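Long-range contact in transcriptional regulator AcuR (Rhodobacter sphaeroides 2.4.1, PDB 3BRU), which represses transcription of its own operon and probably binds two operator sequences in the promoter: residues K46-V51 with G131-E136. Sequence-based numbering, arbitrary orientation.
Sequences KGYSSV and GNLGQE
The E136 carboxylate meets the backbone N-H groups of Y48 and S49 and the S49 hydroxyl, using both of its oxygens. E136 OE1 accepts from Y48 N at 3.0 Å, with the donor above the carboxylate plane. E136 OE2 takes two bonds, from S49 N at 3.1 Å and from S49 OG at 2.9 Å. Both donors reach OE2 from the same face of the plane. The hydroxyl lies on the anti side, nearer the plane than the amide. S49 OG stands beside its own backbone N (chi1 -43°), which lets hydroxyl and amide share one oxygen. Three bonds thus fix the rotation of the buried carboxylate, at the first residues of the Y48-V51 type I turn. G47 passes close by, its CA 3.5 Å from E136 OE1. Beside these bonds, L133 CD2 packs on Y48 CB at 3.4 Å and sits obliquely to the ring. The ring itself leads away from helix 129-135, to an edge-to-face contact with F144 and a cation-pi contact with K74. The N132 side chain sets out toward the loop, and its ND2 bonds L43 O of helix 31-45. The contact joins the DNA-binding domain, at the loop leading into the predicted helix-turn-helix, to the C-terminal regulatory domain, a domain interface of the TetR fold.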
ATOM      1  N   LYS A  46      -4.416 -12.107   4.635  1.00 24.78           N
ATOM      2  CA  LYS A  46      -4.646 -11.270   5.816  1.00 25.41           C
ATOM      3  C   LYS A  46      -3.375 -10.447   6.050  1.00 25.99           C
ATOM      4  O   LYS A  46      -3.058  -9.562   5.268  1.00 28.47           O
ATOM      5  CB  LYS A  46      -5.041 -12.111   7.031  1.00 24.61           C
ATOM      6  CG  LYS A  46      -6.251 -12.942   6.755  1.00 26.24           C
ATOM      7  CD  LYS A  46      -7.099 -13.194   7.970  1.00 28.49           C
ATOM      8  CE  LYS A  46      -6.680 -14.468   8.682  1.00 31.74           C
ATOM      9  NZ  LYS A  46      -7.434 -14.593   9.959  1.00 32.32           N
ATOM     10  N   GLY A  47      -2.629 -10.739   7.084  1.00 25.57           N
ATOM     11  CA  GLY A  47      -1.328 -10.140   7.243  1.00 25.22           C
ATOM     12  C   GLY A  47      -0.735 -10.787   8.470  1.00 25.50           C
ATOM     13  O   GLY A  47      -1.353 -11.679   9.080  1.00 25.39           O
ATOM     14  N   TYR A  48       0.458 -10.337   8.843  1.00 25.16           N
ATOM     15  CA  TYR A  48       1.171 -10.880   9.990  1.00 24.41           C
ATOM     16  C   TYR A  48       0.441 -10.683  11.329  1.00 24.67           C
ATOM     17  O   TYR A  48       0.254 -11.667  12.059  1.00 24.25           O
ATOM     18  CB  TYR A  48       2.562 -10.278  10.014  1.00 23.87           C
ATOM     19  CG  TYR A  48       3.462 -10.748  11.111  1.00 24.24           C
ATOM     20  CD1 TYR A  48       4.390 -11.754  10.869  1.00 24.42           C
ATOM     21  CD2 TYR A  48       3.414 -10.170  12.397  1.00 22.50           C
ATOM     22  CE1 TYR A  48       5.264 -12.173  11.871  1.00 26.84           C
ATOM     23  CE2 TYR A  48       4.300 -10.585  13.406  1.00 22.44           C
ATOM     24  CZ  TYR A  48       5.224 -11.582  13.121  1.00 23.31           C
ATOM     25  OH  TYR A  48       6.092 -12.053  14.069  1.00 23.64           O
ATOM     26  N   SER A  49       0.020  -9.447  11.633  1.00 24.85           N
ATOM     27  CA  SER A  49      -0.703  -9.135  12.892  1.00 26.52           C
ATOM     28  C   SER A  49      -2.001  -9.930  13.126  1.00 27.32           C
ATOM     29  O   SER A  49      -2.415 -10.099  14.258  1.00 27.35           O
ATOM     30  CB  SER A  49      -1.058  -7.639  13.013  1.00 26.77           C
ATOM     31  OG  SER A  49      -0.002  -6.781  12.621  1.00 28.88           O
ATOM     32  N   SER A  50      -2.631 -10.394  12.040  1.00 28.44           N
ATOM     33  CA  SER A  50      -3.924 -11.079  12.059  1.00 28.35           C
ATOM     34  C   SER A  50      -3.804 -12.581  12.253  1.00 28.36           C
ATOM     35  O   SER A  50      -4.770 -13.270  12.569  1.00 28.50           O
ATOM     36  CB  SER A  50      -4.607 -10.859  10.714  1.00 28.39           C
ATOM     37  OG  SER A  50      -5.638  -9.916  10.860  1.00 30.77           O
ATOM     38  N   VAL A  51      -2.619 -13.104  12.011  1.00 27.86           N
ATOM     39  CA  VAL A  51      -2.488 -14.530  11.885  1.00 27.31           C
ATOM     40  C   VAL A  51      -1.585 -15.084  12.976  1.00 27.51           C
ATOM     41  O   VAL A  51      -0.398 -14.750  13.031  1.00 27.47           O
ATOM     42  CB  VAL A  51      -1.957 -14.893  10.479  1.00 27.03           C
ATOM     43  CG1 VAL A  51      -1.733 -16.374  10.358  1.00 26.23           C
ATOM     44  CG2 VAL A  51      -2.946 -14.417   9.416  1.00 27.77           C
ATOM     45  N   GLY A 131       4.107  -6.112   0.329  1.00 19.82           N
ATOM     46  CA  GLY A 131       3.249  -4.947   0.506  1.00 19.41           C
ATOM     47  C   GLY A 131       2.431  -5.085   1.763  1.00 19.72           C
ATOM     48  O   GLY A 131       2.328  -4.114   2.534  1.00 19.01           O
ATOM     49  N   ASN A 132       1.828  -6.261   1.973  1.00 19.80           N
ATOM     50  CA  ASN A 132       1.060  -6.486   3.223  1.00 21.74           C
ATOM     51  C   ASN A 132       1.902  -6.231   4.461  1.00 21.81           C
ATOM     52  O   ASN A 132       1.451  -5.546   5.372  1.00 22.73           O
ATOM     53  CB  ASN A 132       0.489  -7.898   3.343  1.00 21.75           C
ATOM     54  CG  ASN A 132      -0.613  -8.201   2.332  1.00 25.04           C
ATOM     55  OD1 ASN A 132      -0.949  -7.392   1.438  1.00 28.90           O
ATOM     56  ND2 ASN A 132      -1.193  -9.389   2.471  1.00 28.39           N
ATOM     57  N   LEU A 133       3.107  -6.797   4.522  1.00 21.87           N
ATOM     58  CA  LEU A 133       3.913  -6.655   5.721  1.00 22.08           C
ATOM     59  C   LEU A 133       4.477  -5.235   5.829  1.00 22.77           C
ATOM     60  O   LEU A 133       4.574  -4.677   6.944  1.00 22.96           O
ATOM     61  CB  LEU A 133       5.049  -7.673   5.767  1.00 22.19           C
ATOM     62  CG  LEU A 133       4.748  -9.171   5.803  1.00 24.12           C
ATOM     63  CD1 LEU A 133       6.044  -9.950   5.950  1.00 24.79           C
ATOM     64  CD2 LEU A 133       3.799  -9.557   6.897  1.00 23.51           C
ATOM     65  N   GLY A 134       4.858  -4.665   4.684  1.00 22.96           N
ATOM     66  CA  GLY A 134       5.372  -3.291   4.623  1.00 23.59           C
ATOM     67  C   GLY A 134       4.438  -2.257   5.234  1.00 23.94           C
ATOM     68  O   GLY A 134       4.851  -1.406   6.033  1.00 24.03           O
ATOM     69  N   GLN A 135       3.176  -2.330   4.844  1.00 24.40           N
ATOM     70  CA  GLN A 135       2.129  -1.522   5.441  1.00 25.60           C
ATOM     71  C   GLN A 135       1.950  -1.698   6.956  1.00 26.28           C
ATOM     72  O   GLN A 135       1.634  -0.725   7.639  1.00 26.94           O
ATOM     73  CB  GLN A 135       0.794  -1.756   4.728  1.00 25.28           C
ATOM     74  CG  GLN A 135      -0.240  -0.684   5.018  1.00 25.58           C
ATOM     75  CD  GLN A 135       0.060   0.667   4.346  1.00 26.25           C
ATOM     76  OE1 GLN A 135       1.086   1.291   4.618  1.00 26.75           O
ATOM     77  NE2 GLN A 135      -0.875   1.146   3.509  1.00 24.16           N
ATOM     78  N   GLU A 136       2.123  -2.906   7.490  1.00 26.52           N
ATOM     79  CA  GLU A 136       1.988  -3.067   8.946  1.00 27.45           C
ATOM     80  C   GLU A 136       3.295  -2.992   9.751  1.00 26.64           C
ATOM     81  O   GLU A 136       3.356  -3.438  10.895  1.00 26.49           O
ATOM     82  CB  GLU A 136       1.191  -4.327   9.300  1.00 28.40           C
ATOM     83  CG  GLU A 136       1.848  -5.624   8.911  1.00 33.98           C
ATOM     84  CD  GLU A 136       0.835  -6.789   8.834  1.00 41.32           C
ATOM     85  OE1 GLU A 136       0.928  -7.554   7.818  1.00 42.54           O
ATOM     86  OE2 GLU A 136      -0.041  -6.922   9.767  1.00 41.22           O
TER